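Local coordinates for putative drug/sodium antiporter (Escherichia coli, PDB 4Z3N), which is a membrane transporter of the MATE family that carries the genotoxin colibactin, probably by antiport against cations, at residues A[339-344]-A[383-388]; A[377-382]-A[438-443]; A[410-415]-A[444-449]. All blocks are in the same frame, centred on the assembly; numbering follows the deposited sequence.

How the interactions relate
Following the chain from the N terminus, the first segment reached is 339-344, on helix 326-358. Next comes 377-382, from the last turn of helix 366-379 to the start of helix 382-399, where 383-388 packs back on 339-344 and closes interaction 1 after 38 intervening residues. Segment 410-415 lies at the end of helix 402-413, and helix 432-453 then supplies both remaining partners: 438-443 closes interaction 2 and 444-449 closes interaction 3. Interaction 2 crosses both others in chain order, whereas interactions 1 and 3 are in series. T443 touches F385, V386 and R412, so the three contacts meet, and one monoolein molecule, OLC of chain B, touches all of them.

Interaction 1 of 3, residues A[339-344]-A[383-388]; sequences LAFSIV and LPFVAI. With OLC ((2R)-2,3-dihydroxypropyl (9Z)-octadec-9-enoate), chain B.
The F341 ring has P384 over one face and F385 at its edge. P384 CB stands 3.9 Å from the F341 ring centroid, almost on the ring normal, a CH-pi contact centred on the face. At the edge, F341 turns CZ and CE2 into the middle of the F385 ring, giving a T-shaped (edge-to-face) pair with centroids 5.1 Å apart and planes at 83°. The two side chains run side by side. F341 reaches this place because its CG is anti to the backbone N (chi1 -167°), which carries the ring across to the other helix; F341 CD2 lies 3.2 Å from P384 O, and I388 CD1 approaches the ring obliquely. One turn on, V344 lays CG1 against the proline, 3.5 Å from P384 N and 3.8 Å from P384 CD, and also touches L383 CB. At the other end of the contact A340 CB meets A387 CB at 3.9 Å, a small-residue pair. The axes of the two segments run antiparallel (170°) and approach to 8.1 Å, consistent with the small side chains at A340 and A387; no hydrogen bond links the segments. L383 and V386 turn to the acyl chain of OLC of chain B. Helix 286-322 covers A340, L383 and A387, through I309, I303 and M306, while helix 432-453 packs on F385, V386 and I388.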
loop_
_atom_site.group_PDB
_atom_site.type_symbol
_atom_site.label_atom_id
_atom_site.label_comp_id
_atom_site.label_asym_id
_atom_site.label_seq_id
_atom_site.Cartn_x
_atom_site.Cartn_y
_atom_site.Cartn_z
ATOM N N LEU A 339 6.517 -12.174 -13.237
ATOM C CA LEU A 339 7.396 -12.050 -12.067
ATOM C C LEU A 339 6.644 -12.211 -10.750
ATOM O O LEU A 339 7.028 -13.035 -9.905
ATOM C CB LEU A 339 8.124 -10.705 -12.062
ATOM C CG LEU A 339 9.118 -10.518 -13.199
ATOM C CD1 LEU A 339 9.593 -9.051 -13.237
ATOM C CD2 LEU A 339 10.278 -11.529 -13.082
ATOM N N ALA A 340 5.584 -11.419 -10.591
ATOM C CA ALA A 340 4.815 -11.350 -9.350
ATOM C C ALA A 340 4.157 -12.664 -9.018
ATOM O O ALA A 340 4.182 -13.120 -7.884
ATOM C CB ALA A 340 3.762 -10.256 -9.434
ATOM N N PHE A 341 3.543 -13.269 -10.008
ATOM C CA PHE A 341 2.884 -14.545 -9.788
ATOM C C PHE A 341 3.924 -15.568 -9.295
ATOM O O PHE A 341 3.698 -16.286 -8.331
ATOM C CB PHE A 341 2.199 -15.014 -11.081
ATOM C CG PHE A 341 1.250 -16.143 -10.891
ATOM C CD1 PHE A 341 1.706 -17.438 -10.775
ATOM C CD2 PHE A 341 -0.109 -15.908 -10.833
ATOM C CE1 PHE A 341 0.814 -18.478 -10.600
ATOM C CE2 PHE A 341 -1.005 -16.946 -10.641
ATOM C CZ PHE A 341 -0.543 -18.226 -10.531
ATOM N N SER A 342 5.080 -15.596 -9.946
ATOM C CA SER A 342 6.069 -16.626 -9.697
ATOM C C SER A 342 6.636 -16.544 -8.298
ATOM O O SER A 342 6.689 -17.543 -7.586
ATOM C CB SER A 342 7.199 -16.537 -10.722
ATOM O OG SER A 342 6.793 -17.114 -11.943
ATOM N N ILE A 343 7.087 -15.357 -7.921
ATOM C CA ILE A 343 7.539 -15.110 -6.561
ATOM C C ILE A 343 6.460 -15.388 -5.496
ATOM O O ILE A 343 6.731 -16.091 -4.519
ATOM C CB ILE A 343 8.021 -13.667 -6.415
ATOM C CG1 ILE A 343 8.944 -13.330 -7.592
ATOM C CG2 ILE A 343 8.647 -13.445 -5.024
ATOM C CD1 ILE A 343 9.667 -11.999 -7.484
ATOM N N VAL A 344 5.252 -14.847 -5.668
ATOM C CA VAL A 344 4.238 -15.002 -4.630
ATOM C C VAL A 344 3.790 -16.468 -4.487
ATOM O O VAL A 344 3.471 -16.915 -3.379
ATOM C CB VAL A 344 2.999 -14.105 -4.878
ATOM C CG1 VAL A 344 1.865 -14.491 -3.944
ATOM C CG2 VAL A 344 3.344 -12.648 -4.693
ATOM N N LEU A 383 -3.384 -16.149 -3.351
ATOM C CA LEU A 383 -2.541 -14.960 -3.269
ATOM C C LEU A 383 -1.829 -14.585 -4.582
ATOM O O LEU A 383 -1.876 -13.426 -4.985
ATOM C CB LEU A 383 -1.523 -15.117 -2.143
ATOM C CG LEU A 383 -2.110 -14.807 -0.760
ATOM C CD1 LEU A 383 -1.222 -15.305 0.355
ATOM C CD2 LEU A 383 -2.348 -13.319 -0.588
ATOM N N PRO A 384 -1.180 -15.551 -5.256
ATOM C CA PRO A 384 -0.463 -15.227 -6.501
ATOM C C PRO A 384 -1.445 -14.791 -7.598
ATOM O O PRO A 384 -1.115 -13.991 -8.487
ATOM C CB PRO A 384 0.238 -16.539 -6.862
ATOM C CG PRO A 384 -0.488 -17.618 -6.067
ATOM C CD PRO A 384 -0.959 -16.942 -4.826
ATOM N N PHE A 385 -2.673 -15.286 -7.498
ATOM C CA PHE A 385 -3.718 -14.862 -8.417
ATOM C C PHE A 385 -4.142 -13.403 -8.192
ATOM O O PHE A 385 -4.591 -12.746 -9.126
ATOM C CB PHE A 385 -4.917 -15.802 -8.302
ATOM C CG PHE A 385 -4.712 -17.114 -9.005
ATOM C CD1 PHE A 385 -4.198 -18.200 -8.322
ATOM C CD2 PHE A 385 -4.990 -17.242 -10.372
ATOM C CE1 PHE A 385 -3.979 -19.399 -8.971
ATOM C CE2 PHE A 385 -4.787 -18.440 -11.024
ATOM C CZ PHE A 385 -4.281 -19.524 -10.322
ATOM N N VAL A 386 -3.979 -12.898 -6.964
ATOM C CA VAL A 386 -4.214 -11.492 -6.651
ATOM C C VAL A 386 -3.357 -10.577 -7.550
ATOM O O VAL A 386 -3.774 -9.469 -7.910
ATOM C CB VAL A 386 -3.926 -11.196 -5.135
ATOM C CG1 VAL A 386 -4.112 -9.705 -4.791
ATOM C CG2 VAL A 386 -4.806 -12.051 -4.249
ATOM N N ALA A 387 -2.171 -11.049 -7.928
ATOM C CA ALA A 387 -1.272 -10.262 -8.775
ATOM C C ALA A 387 -1.922 -9.879 -10.093
ATOM O O ALA A 387 -1.670 -8.806 -10.636
ATOM C CB ALA A 387 0.003 -11.014 -9.036
ATOM N N ILE A 388 -2.772 -10.751 -10.609
ATOM C CA ILE A 388 -3.323 -10.527 -11.939
ATOM C C ILE A 388 -4.219 -9.288 -11.970
ATOM O O ILE A 388 -4.031 -8.400 -12.811
ATOM C CB ILE A 388 -4.081 -11.782 -12.436
ATOM C CG1 ILE A 388 -3.084 -12.943 -12.604
ATOM C CG2 ILE A 388 -4.760 -11.499 -13.767
ATOM C CD1 ILE A 388 -3.661 -14.294 -12.367
HETATM C C18 OLC B . -4.489 -6.120 -1.584
HETATM C C10 OLC B . -6.569 -14.577 -0.368
HETATM C C9 OLC B . -5.919 -14.134 0.727
HETATM C C17 OLC B . -4.607 -7.587 -1.224
HETATM C C11 OLC B . -7.626 -13.728 -1.048
HETATM C C8 OLC B . -5.568 -15.116 1.834
HETATM C C24 OLC B . -13.822 -11.220 1.506
HETATM C C16 OLC B . -5.959 -8.098 -1.668
HETATM C C12 OLC B . -7.828 -12.388 -0.352
HETATM C C7 OLC B . -4.765 -14.460 2.943
HETATM C C15 OLC B . -6.069 -9.597 -1.423
HETATM C C13 OLC B . -7.963 -11.280 -1.398
HETATM C C6 OLC B . -5.662 -13.634 3.845
HETATM C C14 OLC B . -7.462 -9.933 -0.906
HETATM C C5 OLC B . -6.906 -14.408 4.226
HETATM C C4 OLC B . -7.999 -13.443 4.660
HETATM C C3 OLC B . -8.155 -12.327 3.646
HETATM C C2 OLC B . -9.479 -11.604 3.800
HETATM C C21 OLC B . -11.491 -10.840 0.708
HETATM C C1 OLC B . -9.913 -11.021 2.461
HETATM C C22 OLC B . -12.955 -10.496 0.493
HETATM O O19 OLC B . -9.096 -10.665 1.622
HETATM O O25 OLC B . -14.813 -10.336 1.991
HETATM O O23 OLC B . -13.143 -9.102 0.639
HETATM O O20 OLC B . -11.267 -11.025 2.095
#

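Interaction 2 of 3, residues A[377-382]-A[438-443]; sequences RIMALA and GAMSGT. With OLC ((2R)-2,3-dihydroxypropyl (9Z)-octadec-9-enoate), chain B; OLC ((2R)-2,3-dihydroxypropyl (9Z)-octadec-9-enoate), chain D; OLC ((2R)-2,3-dihydroxypropyl (9Z)-octadec-9-enoate), chain C.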
loop_
_atom_site.group_PDB
_atom_site.type_symbol
_atom_site.label_atom_id
_atom_site.label_comp_id
_atom_site.label_asym_id
_atom_site.label_seq_id
_atom_site.Cartn_x
_atom_site.Cartn_y
_atom_site.Cartn_z
ATOM N N ARG A 377 -4.279 -23.049 4.272
ATOM C CA ARG A 377 -4.347 -24.160 3.334
ATOM C C ARG A 377 -5.347 -23.892 2.224
ATOM O O ARG A 377 -5.127 -24.259 1.057
ATOM C CB ARG A 377 -4.721 -25.451 4.050
ATOM C CG ARG A 377 -3.643 -26.008 4.957
ATOM C CD ARG A 377 -3.790 -27.494 5.018
ATOM N NE ARG A 377 -2.693 -28.135 5.722
ATOM C CZ ARG A 377 -2.848 -28.886 6.804
ATOM N NH1 ARG A 377 -4.066 -29.081 7.304
ATOM N NH2 ARG A 377 -1.789 -29.441 7.376
ATOM N N ILE A 378 -6.468 -23.281 2.592
ATOM C CA ILE A 378 -7.505 -23.017 1.607
ATOM C C ILE A 378 -7.195 -21.785 0.757
ATOM O O ILE A 378 -7.220 -21.866 -0.459
ATOM C CB ILE A 378 -8.883 -22.873 2.284
ATOM C CG1 ILE A 378 -9.266 -24.211 2.946
ATOM C CG2 ILE A 378 -9.937 -22.414 1.264
ATOM C CD1 ILE A 378 -10.686 -24.289 3.475
ATOM N N MET A 379 -6.857 -20.670 1.396
ATOM C CA MET A 379 -6.755 -19.383 0.708
ATOM C C MET A 379 -5.383 -18.989 0.146
ATOM O O MET A 379 -5.299 -18.072 -0.674
ATOM C CB MET A 379 -7.205 -18.265 1.660
ATOM C CG MET A 379 -8.622 -18.403 2.197
ATOM S SD MET A 379 -9.034 -17.106 3.387
ATOM C CE MET A 379 -9.253 -15.716 2.274
ATOM N N ALA A 380 -4.319 -19.666 0.569
ATOM C CA ALA A 380 -2.963 -19.208 0.255
ATOM C C ALA A 380 -2.659 -19.168 -1.239
ATOM O O ALA A 380 -2.052 -18.220 -1.723
ATOM C CB ALA A 380 -1.938 -20.073 0.952
ATOM N N LEU A 381 -3.079 -20.196 -1.965
ATOM C CA LEU A 381 -2.802 -20.258 -3.389
ATOM C C LEU A 381 -3.535 -19.164 -4.160
ATOM O O LEU A 381 -3.159 -18.853 -5.292
ATOM C CB LEU A 381 -3.168 -21.635 -3.951
ATOM C CG LEU A 381 -2.197 -22.742 -3.543
ATOM C CD1 LEU A 381 -2.680 -24.127 -3.965
ATOM C CD2 LEU A 381 -0.864 -22.417 -4.155
ATOM N N ALA A 382 -4.566 -18.582 -3.559
ATOM C CA ALA A 382 -5.250 -17.465 -4.195
ATOM C C ALA A 382 -4.304 -16.275 -4.304
ATOM O O ALA A 382 -4.385 -15.509 -5.261
ATOM C CB ALA A 382 -6.492 -17.077 -3.439
ATOM N N GLY A 438 -15.507 -18.511 0.105
ATOM C CA GLY A 438 -16.267 -17.440 -0.490
ATOM C C GLY A 438 -15.390 -16.235 -0.731
ATOM O O GLY A 438 -15.432 -15.624 -1.801
ATOM N N ALA A 439 -14.570 -15.919 0.265
ATOM C CA ALA A 439 -13.796 -14.691 0.276
ATOM C C ALA A 439 -12.763 -14.648 -0.847
ATOM O O ALA A 439 -12.490 -13.581 -1.397
ATOM C CB ALA A 439 -13.122 -14.516 1.631
ATOM N N MET A 440 -12.205 -15.801 -1.205
ATOM C CA MET A 440 -11.193 -15.837 -2.260
ATOM C C MET A 440 -11.793 -15.943 -3.683
ATOM O O MET A 440 -11.095 -15.774 -4.678
ATOM C CB MET A 440 -10.205 -16.985 -2.002
ATOM C CG MET A 440 -10.724 -18.383 -2.284
ATOM S SD MET A 440 -9.434 -19.635 -2.028
ATOM C CE MET A 440 -10.361 -21.109 -2.458
ATOM N N SER A 441 -13.094 -16.182 -3.777
ATOM C CA SER A 441 -13.755 -16.290 -5.077
ATOM C C SER A 441 -13.748 -14.975 -5.878
ATOM O O SER A 441 -13.812 -15.001 -7.085
ATOM C CB SER A 441 -15.205 -16.794 -4.899
ATOM O OG SER A 441 -16.024 -15.807 -4.294
ATOM N N GLY A 442 -13.681 -13.837 -5.200
ATOM C CA GLY A 442 -13.521 -12.560 -5.866
ATOM C C GLY A 442 -12.185 -12.411 -6.578
ATOM O O GLY A 442 -12.101 -11.758 -7.614
ATOM N N THR A 443 -11.140 -13.021 -6.019
ATOM C CA THR A 443 -9.804 -12.988 -6.611
ATOM C C THR A 443 -9.772 -13.737 -7.928
ATOM O O THR A 443 -8.985 -13.429 -8.828
ATOM C CB THR A 443 -8.731 -13.590 -5.633
ATOM O OG1 THR A 443 -8.420 -12.626 -4.620
ATOM C CG2 THR A 443 -7.437 -13.965 -6.368
HETATM C C18 OLC B . -4.489 -6.120 -1.584
HETATM C C10 OLC B . -6.569 -14.577 -0.368
HETATM C C9 OLC B . -5.919 -14.134 0.727
HETATM C C17 OLC B . -4.607 -7.587 -1.224
HETATM C C11 OLC B . -7.626 -13.728 -1.048
HETATM C C8 OLC B . -5.568 -15.116 1.834
HETATM C C24 OLC B . -13.822 -11.220 1.506
HETATM C C16 OLC B . -5.959 -8.098 -1.668
HETATM C C12 OLC B . -7.828 -12.388 -0.352
HETATM C C7 OLC B . -4.765 -14.460 2.943
HETATM C C15 OLC B . -6.069 -9.597 -1.423
HETATM C C13 OLC B . -7.963 -11.280 -1.398
HETATM C C6 OLC B . -5.662 -13.634 3.845
HETATM C C14 OLC B . -7.462 -9.933 -0.906
HETATM C C5 OLC B . -6.906 -14.408 4.226
HETATM C C4 OLC B . -7.999 -13.443 4.660
HETATM C C3 OLC B . -8.155 -12.327 3.646
HETATM C C2 OLC B . -9.479 -11.604 3.800
HETATM C C21 OLC B . -11.491 -10.840 0.708
HETATM C C1 OLC B . -9.913 -11.021 2.461
HETATM C C22 OLC B . -12.955 -10.496 0.493
HETATM O O19 OLC B . -9.096 -10.665 1.622
HETATM O O25 OLC B . -14.813 -10.336 1.991
HETATM O O23 OLC B . -13.143 -9.102 0.639
HETATM O O20 OLC B . -11.267 -11.025 2.095
HETATM C C9 OLC D . -3.285 -27.342 -0.850
HETATM C C8 OLC D . -3.924 -28.161 0.251
HETATM C C7 OLC D . -2.864 -28.781 1.147
HETATM C C6 OLC D . -3.496 -29.568 2.285
HETATM C C5 OLC D . -2.449 -30.388 3.022
HETATM C C4 OLC D . -3.152 -31.372 3.949
HETATM C C3 OLC D . -2.600 -32.786 3.814
HETATM C C2 OLC D . -3.349 -33.758 4.714
HETATM C C1 OLC D . -2.772 -33.794 6.114
HETATM C C9 OLC C . -6.406 -22.397 -6.548
HETATM C C8 OLC C . -7.099 -22.353 -5.196
HETATM C C7 OLC C . -7.642 -23.719 -4.828
HETATM C C6 OLC C . -7.489 -23.950 -3.333
HETATM C C5 OLC C . -8.121 -25.279 -2.967
HETATM C C4 OLC C . -7.760 -25.663 -1.540
HETATM C C3 OLC C . -8.763 -26.667 -0.980
HETATM C C2 OLC C . -8.100 -27.520 0.084
HETATM C C1 OLC C . -9.026 -27.691 1.271
#
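M440 is the main bump of this contact. Its CG takes the crowded position between backbone N and carbonyl carbon (chi1 74°), and the chain beyond is fully extended, so the thioether is pushed straight into the hollow beside I378 and M379. M440 SD comes to rest 3.5 Å from I378 O and 3.8 Å from M379 CA, and the terminal CE meets I378 CG2 at 4.0 Å, the two side chains crossing at about a right angle. At the root of the same side chain M440 CB abuts A382 CB at 4.0 Å, the methyl of A382 pointing at the partner helix. M379 works in the reverse direction: its chain bends at chi3 (75°) and brings CE to 4.1 Å from A439 CB. T443 closes the far end with CG2 against A382 O. Lipid borders the contact: the acyl chain of OLC of chain B runs along M379, with M379 CE 3.3 Å from its C5, and also touches A382 and T443, while OLC of chain C lies by I378. Y277 of helix 250-284 touches both M379 and A439. Segment 377-382 joins helix 366-379 to helix 382-399, two helices that together cover one predicted membrane-spanning segment, and the contact packs this junction on helix 432-453 within the all-helical transmembrane bundle of a MATE transporter.

Interaction 3 of 3, residues A[410-415]-A[444-449]; sequences LMRHVF and FVAALL. With OLC ((2R)-2,3-dihydroxypropyl (9Z)-octadec-9-enoate), chain B.
An arginine in a predicted membrane-spanning segment meets its neighbour helix through hydrocarbon: R412 touches A446 CB with its CB, at 4.0 Å, and sends the charged end elsewhere. CG is anti to the backbone N (chi1 -162°) and the chain bends at chi3 (54°), which takes the guanidinium past V386 to S389 of helix 382-399, where NH1 is hydrogen-bonded to the serine OG. R412 NE lies 3.7 Å from C16 of OLC of chain B, so the guanidinium end is bordered by the acyl chain. The remaining contact belongs to M411, whose chain is folded at chi2 and chi3. M411 CG sits over the backbone of 444-449, on helix 432-453, 4.1 Å from A446 CA and 4.3 Å from L449 CD2, while SD touches V445 CG1, the two side chains crossing at about a right angle. M411 thus fits over A446 with V445 and L449 flanking it, a partly buried helix-helix contact between helix 402-413 and helix 432-453 of the MATE bundle. No hydrogen bond links the segments. Helix 402-413 stops here: V414 is the first residue to leave helical angles, and L410 O accepts from both V414 N and F415 N. At that end H413 O takes a hydrogen bond of 2.9 Å from O23, a glycerol hydroxyl of OLC of chain B. The edge of the H413 imidazole lies against the acyl chain of the same molecule.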
loop_
_atom_site.group_PDB
_atom_site.type_symbol
_atom_site.label_atom_id
_atom_site.label_comp_id
_atom_site.label_asym_id
_atom_site.label_seq_id
_atom_site.Cartn_x
_atom_site.Cartn_y
_atom_site.Cartn_z
ATOM N N LEU A 410 -13.156 -3.539 -6.728
ATOM C CA LEU A 410 -14.505 -3.826 -6.261
ATOM C C LEU A 410 -14.874 -5.255 -6.565
ATOM O O LEU A 410 -15.536 -5.932 -5.781
ATOM C CB LEU A 410 -15.510 -2.889 -6.916
ATOM C CG LEU A 410 -15.521 -1.468 -6.374
ATOM C CD1 LEU A 410 -16.481 -0.622 -7.190
ATOM C CD2 LEU A 410 -15.906 -1.497 -4.909
ATOM N N MET A 411 -14.446 -5.693 -7.737
ATOM C CA MET A 411 -14.688 -7.044 -8.197
ATOM C C MET A 411 -13.947 -8.032 -7.318
ATOM O O MET A 411 -14.404 -9.150 -7.126
ATOM C CB MET A 411 -14.256 -7.192 -9.656
ATOM C CG MET A 411 -14.745 -8.471 -10.330
ATOM S SD MET A 411 -16.514 -8.430 -10.690
ATOM C CE MET A 411 -16.839 -6.697 -10.363
ATOM N N ARG A 412 -12.789 -7.631 -6.796
ATOM C CA ARG A 412 -12.008 -8.530 -5.938
ATOM C C ARG A 412 -12.495 -8.580 -4.485
ATOM O O ARG A 412 -12.613 -9.655 -3.919
ATOM C CB ARG A 412 -10.513 -8.167 -5.971
ATOM C CG ARG A 412 -9.627 -9.300 -5.459
ATOM C CD ARG A 412 -8.119 -9.036 -5.527
ATOM N NE ARG A 412 -7.698 -7.799 -4.868
ATOM C CZ ARG A 412 -7.241 -6.721 -5.510
ATOM N NH1 ARG A 412 -7.139 -6.737 -6.832
ATOM N NH2 ARG A 412 -6.888 -5.627 -4.830
ATOM N N HIS A 413 -12.737 -7.426 -3.870
ATOM C CA HIS A 413 -13.108 -7.394 -2.449
ATOM C C HIS A 413 -14.596 -7.303 -2.074
ATOM O O HIS A 413 -14.926 -7.495 -0.915
ATOM C CB HIS A 413 -12.375 -6.237 -1.765
ATOM C CG HIS A 413 -10.892 -6.424 -1.700
ATOM N ND1 HIS A 413 -10.030 -5.895 -2.633
ATOM C CD2 HIS A 413 -10.122 -7.125 -0.834
ATOM C CE1 HIS A 413 -8.789 -6.241 -2.335
ATOM N NE2 HIS A 413 -8.819 -6.988 -1.248
ATOM N N VAL A 414 -15.494 -7.021 -3.015
ATOM C CA VAL A 414 -16.905 -6.816 -2.646
ATOM C C VAL A 414 -17.966 -7.549 -3.487
ATOM O O VAL A 414 -18.700 -8.369 -2.959
ATOM C CB VAL A 414 -17.263 -5.318 -2.661
ATOM C CG1 VAL A 414 -18.750 -5.144 -2.395
ATOM C CG2 VAL A 414 -16.469 -4.588 -1.628
ATOM N N PHE A 415 -18.059 -7.231 -4.778
ATOM C CA PHE A 415 -19.153 -7.707 -5.634
ATOM C C PHE A 415 -19.416 -9.229 -5.705
ATOM O O PHE A 415 -20.533 -9.660 -6.005
ATOM C CB PHE A 415 -18.923 -7.195 -7.055
ATOM C CG PHE A 415 -19.226 -5.731 -7.226
ATOM C CD1 PHE A 415 -20.289 -5.148 -6.549
ATOM C CD2 PHE A 415 -18.450 -4.938 -8.063
ATOM C CE1 PHE A 415 -20.563 -3.805 -6.704
ATOM C CE2 PHE A 415 -18.729 -3.603 -8.219
ATOM C CZ PHE A 415 -19.779 -3.028 -7.540
ATOM N N PHE A 444 -10.608 -14.754 -8.044
ATOM C CA PHE A 444 -10.559 -15.529 -9.272
ATOM C C PHE A 444 -11.333 -14.833 -10.388
ATOM O O PHE A 444 -10.796 -14.638 -11.470
ATOM C CB PHE A 444 -11.012 -16.965 -9.001
ATOM C CG PHE A 444 -10.013 -17.729 -8.165
ATOM C CD1 PHE A 444 -8.773 -18.088 -8.696
ATOM C CD2 PHE A 444 -10.270 -18.015 -6.833
ATOM C CE1 PHE A 444 -7.829 -18.758 -7.919
ATOM C CE2 PHE A 444 -9.331 -18.683 -6.051
ATOM C CZ PHE A 444 -8.112 -19.055 -6.600
ATOM N N VAL A 445 -12.552 -14.390 -10.097
ATOM C CA VAL A 445 -13.347 -13.618 -11.041
ATOM C C VAL A 445 -12.573 -12.383 -11.559
ATOM O O VAL A 445 -12.473 -12.149 -12.766
ATOM C CB VAL A 445 -14.682 -13.191 -10.378
ATOM C CG1 VAL A 445 -15.594 -12.464 -11.362
ATOM C CG2 VAL A 445 -15.391 -14.403 -9.848
ATOM N N ALA A 446 -12.016 -11.617 -10.629
ATOM C CA ALA A 446 -11.214 -10.446 -10.942
ATOM C C ALA A 446 -9.966 -10.774 -11.783
ATOM O O ALA A 446 -9.498 -9.947 -12.567
ATOM C CB ALA A 446 -10.811 -9.742 -9.641
ATOM N N ALA A 447 -9.421 -11.976 -11.624
ATOM C CA ALA A 447 -8.262 -12.391 -12.417
ATOM C C ALA A 447 -8.736 -12.688 -13.829
ATOM O O ALA A 447 -8.083 -12.361 -14.805
ATOM C CB ALA A 447 -7.593 -13.594 -11.809
ATOM N N LEU A 448 -9.908 -13.289 -13.916
ATOM C CA LEU A 448 -10.575 -13.472 -15.182
ATOM C C LEU A 448 -10.842 -12.142 -15.895
ATOM O O LEU A 448 -10.649 -12.036 -17.114
ATOM C CB LEU A 448 -11.887 -14.229 -14.974
ATOM C CG LEU A 448 -11.890 -15.685 -15.446
ATOM C CD1 LEU A 448 -13.259 -16.341 -15.196
ATOM C CD2 LEU A 448 -11.493 -15.764 -16.913
ATOM N N LEU A 449 -11.305 -11.146 -15.144
ATOM C CA LEU A 449 -11.603 -9.840 -15.730
ATOM C C LEU A 449 -10.335 -9.211 -16.270
ATOM O O LEU A 449 -10.285 -8.844 -17.436
ATOM C CB LEU A 449 -12.271 -8.899 -14.722
ATOM C CG LEU A 449 -12.813 -7.561 -15.268
ATOM C CD1 LEU A 449 -13.667 -7.731 -16.523
ATOM C CD2 LEU A 449 -13.615 -6.829 -14.193
HETATM C C18 OLC B . -4.489 -6.120 -1.584
HETATM C C10 OLC B . -6.569 -14.577 -0.368
HETATM C C9 OLC B . -5.919 -14.134 0.727
HETATM C C17 OLC B . -4.607 -7.587 -1.224
HETATM C C11 OLC B . -7.626 -13.728 -1.048
HETATM C C8 OLC B . -5.568 -15.116 1.834
HETATM C C24 OLC B . -13.822 -11.220 1.506
HETATM C C16 OLC B . -5.959 -8.098 -1.668
HETATM C C12 OLC B . -7.828 -12.388 -0.352
HETATM C C7 OLC B . -4.765 -14.460 2.943
HETATM C C15 OLC B . -6.069 -9.597 -1.423
HETATM C C13 OLC B . -7.963 -11.280 -1.398
HETATM C C6 OLC B . -5.662 -13.634 3.845
HETATM C C14 OLC B . -7.462 -9.933 -0.906
HETATM C C5 OLC B . -6.906 -14.408 4.226
HETATM C C4 OLC B . -7.999 -13.443 4.660
HETATM C C3 OLC B . -8.155 -12.327 3.646
HETATM C C2 OLC B . -9.479 -11.604 3.800
HETATM C C21 OLC B . -11.491 -10.840 0.708
HETATM C C1 OLC B . -9.913 -11.021 2.461
HETATM C C22 OLC B . -12.955 -10.496 0.493
HETATM O O19 OLC B . -9.096 -10.665 1.622
HETATM O O25 OLC B . -14.813 -10.336 1.991
HETATM O O23 OLC B . -13.143 -9.102 0.639
HETATM O O20 OLC B . -11.267 -11.025 2.095
#